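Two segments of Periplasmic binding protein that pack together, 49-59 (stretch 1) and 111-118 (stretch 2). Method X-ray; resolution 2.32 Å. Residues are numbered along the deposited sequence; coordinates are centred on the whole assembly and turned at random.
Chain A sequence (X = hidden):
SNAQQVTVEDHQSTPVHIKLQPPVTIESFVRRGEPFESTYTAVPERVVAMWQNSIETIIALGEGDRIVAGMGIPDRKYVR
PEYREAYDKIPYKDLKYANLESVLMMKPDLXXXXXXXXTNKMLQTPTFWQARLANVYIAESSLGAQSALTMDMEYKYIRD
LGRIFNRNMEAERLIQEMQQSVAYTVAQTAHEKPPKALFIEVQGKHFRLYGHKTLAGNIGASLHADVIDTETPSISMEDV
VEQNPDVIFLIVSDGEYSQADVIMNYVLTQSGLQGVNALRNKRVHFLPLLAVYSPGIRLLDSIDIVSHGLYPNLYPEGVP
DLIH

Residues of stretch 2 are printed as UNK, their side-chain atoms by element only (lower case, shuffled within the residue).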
# COMPACT_ATOMS: atom_id res chain seq x y z
N ALA A 49 7.94 -11.85 5.82
CA ALA A 49 7.06 -10.84 5.26
C ALA A 49 7.82 -10.02 4.21
O ALA A 49 8.83 -9.38 4.51
CB ALA A 49 6.51 -9.93 6.36
N MSE A 50 7.32 -10.07 2.97
CA MSE A 50 7.97 -9.36 1.87
C MSE A 50 7.20 -8.09 1.52
O MSE A 50 5.99 -8.12 1.32
CB MSE A 50 8.09 -10.28 0.64
CG MSE A 50 9.15 -9.86 -0.37
SE MSE A 50 10.98 -10.38 0.13
CE MSE A 50 10.47 -11.71 1.39
N TRP A 51 7.94 -6.98 1.46
CA TRP A 51 7.42 -5.66 1.07
C TRP A 51 6.60 -4.96 2.14
O TRP A 51 6.04 -5.61 3.04
CB TRP A 51 6.70 -5.70 -0.29
CG TRP A 51 7.42 -6.57 -1.28
CD1 TRP A 51 6.91 -7.65 -1.95
CD2 TRP A 51 8.79 -6.46 -1.69
NE1 TRP A 51 7.87 -8.20 -2.76
CE2 TRP A 51 9.04 -7.49 -2.62
CE3 TRP A 51 9.83 -5.58 -1.37
CZ2 TRP A 51 10.29 -7.68 -3.22
CZ3 TRP A 51 11.07 -5.76 -1.97
CH2 TRP A 51 11.28 -6.80 -2.88
N GLN A 52 6.54 -3.64 2.02
CA GLN A 52 5.97 -2.74 3.04
C GLN A 52 4.59 -3.12 3.57
O GLN A 52 4.39 -3.14 4.79
CB GLN A 52 5.95 -1.30 2.51
CG GLN A 52 5.71 -0.28 3.60
CD GLN A 52 6.69 0.87 3.54
OE1 GLN A 52 7.34 1.11 2.51
NE2 GLN A 52 6.82 1.59 4.65
N ASN A 53 3.64 -3.39 2.69
CA ASN A 53 2.29 -3.77 3.13
C ASN A 53 2.28 -5.00 4.02
O ASN A 53 1.54 -5.03 5.01
CB ASN A 53 1.32 -3.96 1.96
CG ASN A 53 1.71 -5.12 1.03
OD1 ASN A 53 2.88 -5.45 0.89
ND2 ASN A 53 0.72 -5.71 0.37
N SER A 54 3.09 -6.00 3.70
CA SER A 54 3.17 -7.21 4.52
C SER A 54 3.69 -6.86 5.91
O SER A 54 3.10 -7.25 6.92
CB SER A 54 4.09 -8.25 3.87
OG SER A 54 3.81 -8.41 2.49
N ILE A 55 4.77 -6.09 5.94
CA ILE A 55 5.46 -5.77 7.19
C ILE A 55 4.65 -4.88 8.10
O ILE A 55 4.37 -5.24 9.25
CB ILE A 55 6.83 -5.12 6.91
CG1 ILE A 55 7.68 -6.06 6.04
CG2 ILE A 55 7.54 -4.79 8.21
CD1 ILE A 55 8.81 -5.37 5.30
N GLU A 56 4.25 -3.71 7.60
CA GLU A 56 3.54 -2.73 8.42
C GLU A 56 2.12 -3.15 8.82
O GLU A 56 1.64 -2.74 9.88
CB GLU A 56 3.51 -1.35 7.74
CG GLU A 56 4.81 -0.57 7.90
CD GLU A 56 4.66 0.91 7.60
OE1 GLU A 56 4.46 1.70 8.55
OE2 GLU A 56 4.75 1.28 6.41
N THR A 57 1.44 -3.93 7.98
CA THR A 57 0.09 -4.37 8.33
C THR A 57 0.12 -5.33 9.52
O THR A 57 -0.69 -5.20 10.45
CB THR A 57 -0.65 -5.04 7.14
OG1 THR A 57 -0.69 -4.13 6.02
CG2 THR A 57 -2.08 -5.44 7.53
N ILE A 58 1.06 -6.27 9.51
CA ILE A 58 1.19 -7.19 10.62
C ILE A 58 1.60 -6.44 11.89
O ILE A 58 1.10 -6.72 12.98
CB ILE A 58 2.16 -8.33 10.31
CG1 ILE A 58 1.56 -9.25 9.24
CG2 ILE A 58 2.47 -9.11 11.58
CD1 ILE A 58 2.59 -10.17 8.55
N ILE A 59 2.49 -5.46 11.74
CA ILE A 59 2.84 -4.61 12.86
C ILE A 59 1.62 -3.85 13.40
O ILE A 59 1.40 -3.80 14.61
CB ILE A 59 3.98 -3.64 12.50
CG1 ILE A 59 5.28 -4.43 12.28
CG2 ILE A 59 4.15 -2.61 13.60
CD1 ILE A 59 6.47 -3.57 11.85
N UNK A 111 4.39 -17.25 5.04
CA UNK A 111 5.06 -16.28 4.18
C UNK A 111 4.00 -15.37 3.58
O UNK A 111 3.00 -15.84 3.03
c UNK A 111 8.18 -17.95 2.65
c UNK A 111 5.89 -16.96 3.09
c UNK A 111 6.36 -19.35 3.65
c UNK A 111 6.95 -17.96 3.56
N UNK A 112 4.22 -14.06 3.70
CA UNK A 112 3.28 -13.08 3.16
C UNK A 112 3.99 -12.23 2.11
O UNK A 112 5.05 -11.64 2.37
c UNK A 112 2.73 -12.17 4.27
c UNK A 112 2.12 -13.00 5.40
c UNK A 112 1.72 -11.18 3.69
N UNK A 113 3.43 -12.18 0.91
CA UNK A 113 4.07 -11.41 -0.14
C UNK A 113 3.17 -11.09 -1.31
O UNK A 113 1.95 -10.98 -1.18
N UNK A 114 3.80 -10.93 -2.47
CA UNK A 114 3.12 -10.58 -3.70
C UNK A 114 3.09 -11.78 -4.64
O UNK A 114 3.73 -12.81 -4.38
c UNK A 114 4.64 -4.08 -4.24
c UNK A 114 4.95 -4.95 -5.30
c UNK A 114 3.82 -9.40 -4.37
c UNK A 114 4.08 -4.54 -3.08
n UNK A 114 3.26 -6.64 -1.97
c UNK A 114 4.68 -6.31 -5.21
c UNK A 114 3.20 -7.96 -2.34
c UNK A 114 3.71 -8.12 -3.60
c UNK A 114 3.81 -5.91 -2.99
c UNK A 114 4.11 -6.81 -4.04
N UNK A 115 2.34 -11.64 -5.73
CA UNK A 115 2.25 -12.69 -6.75
C UNK A 115 3.63 -13.16 -7.21
O UNK A 115 3.88 -14.36 -7.31
c UNK A 115 1.43 -12.19 -7.95
n UNK A 115 1.08 -11.12 -12.53
c UNK A 115 0.80 -12.35 -10.38
c UNK A 115 1.67 -12.13 -11.60
c UNK A 115 1.56 -13.03 -9.23
N UNK A 116 4.53 -12.21 -7.46
CA UNK A 116 5.87 -12.53 -7.95
C UNK A 116 6.78 -13.16 -6.90
O UNK A 116 7.82 -13.72 -7.23
o UNK A 116 6.79 -10.35 -7.44
c UNK A 116 6.55 -11.27 -8.49
N UNK A 117 6.41 -13.06 -5.63
CA UNK A 117 7.25 -13.60 -4.56
C UNK A 117 7.30 -15.13 -4.57
O UNK A 117 8.31 -15.73 -4.19
c UNK A 117 6.76 -13.15 -3.16
c UNK A 117 7.79 -13.49 -2.09
o UNK A 117 6.52 -11.73 -3.16
N UNK A 118 6.22 -15.76 -5.01
CA UNK A 118 6.04 -17.19 -4.78
C UNK A 118 6.05 -18.03 -6.05
O UNK A 118 5.10 -18.74 -6.37
c UNK A 118 4.80 -16.67 -2.64
c UNK A 118 5.71 -16.38 -0.43
c UNK A 118 4.03 -14.87 -1.24
c UNK A 118 4.89 -15.29 -0.23
c UNK A 118 4.78 -17.41 -3.95
c UNK A 118 3.99 -15.57 -2.44
c UNK A 118 5.67 -17.07 -1.63
O HOH W 1 8.09 -10.41 -4.95
O HOH W 2 1.74 -8.80 0.89

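Position 111 carries four side-chain carbons, forked at the second and with no heteroatom. They make no contact with stretch 1, and the branching pattern identifies Leu111.

Position 112 has three carbons, one bearing the other two, so the fork lies at CB itself. One branch carbon lies 3.7 Å from Ser54 OG, and the other lies 4.3 Å from Ile58 CD1. A beta-branched side chain without oxygen, packed against an isoleucine, is Val112. Its CB lies on the same face of the sheet as that of Ala49, its partner in a parallel bridge (CA to CA 4.9 Å). The backbone supplies the link: Met50 N donates to Val112 O at 2.8 Å, with a nearly straight angle of 176°.

Position 113 has no side-chain atoms and is Gly113. An ideal CB here would lie 3.6 Å from Met50 CB, which is tolerable, but it would clash with the side-chain oxygen of position 117.

Position 114 shows one carbon followed by fused five- and six-membered rings holding eight carbons and one nitrogen: an indole, hence Trp114. Its NE1 donates to Asn53 OD1 at 3.1 Å and 164°, with the acceptor near the ring plane, as an indole N-H requires. Trp51 CD1 sits over one face, 3.6 Å from Trp114 CD2. The pair is edge-to-face, the edge of Trp51 toward this face, with five-membered ring centroids 4.5 Å apart and planes at 51°.

Position 115 is a row of four carbons ending in nitrogen, Lys115, out of reach of stretch 1.

Position 116 has one carbon and one oxygen, Ser116. Its OG lies 2.8 Å from the oxygen of water 1; separately, Trp51 NE1 donates to that water oxygen at 3.1 Å.

Position 117 has one carbon bearing an oxygen and a carbon, which makes it Thr117. Its methyl CG2 approaches Met50 CB at 4.2 Å, and its OG1 accepts from Trp114 N at 2.9 Å. The same OG1 is 2.7 Å from the oxygen of water 1.

Position 118 is one carbon and a six-carbon ring, Phe118, which makes no contact with stretch 1.

The contact joins strand pairing to the start of a helix. Ser54 OG donates to Met50 O at a very short 2.5 Å and accepts from water 2 (2.6 Å between OG and the water oxygen), which also donates to Gly113 O at 3.0 Å. Beyond the strands, the tryptophans pack obliquely while Asn53 anchors one of them, and together the two stretches bury 393 Å².

Stretch 2, residues 111-118: LVGWKSTF
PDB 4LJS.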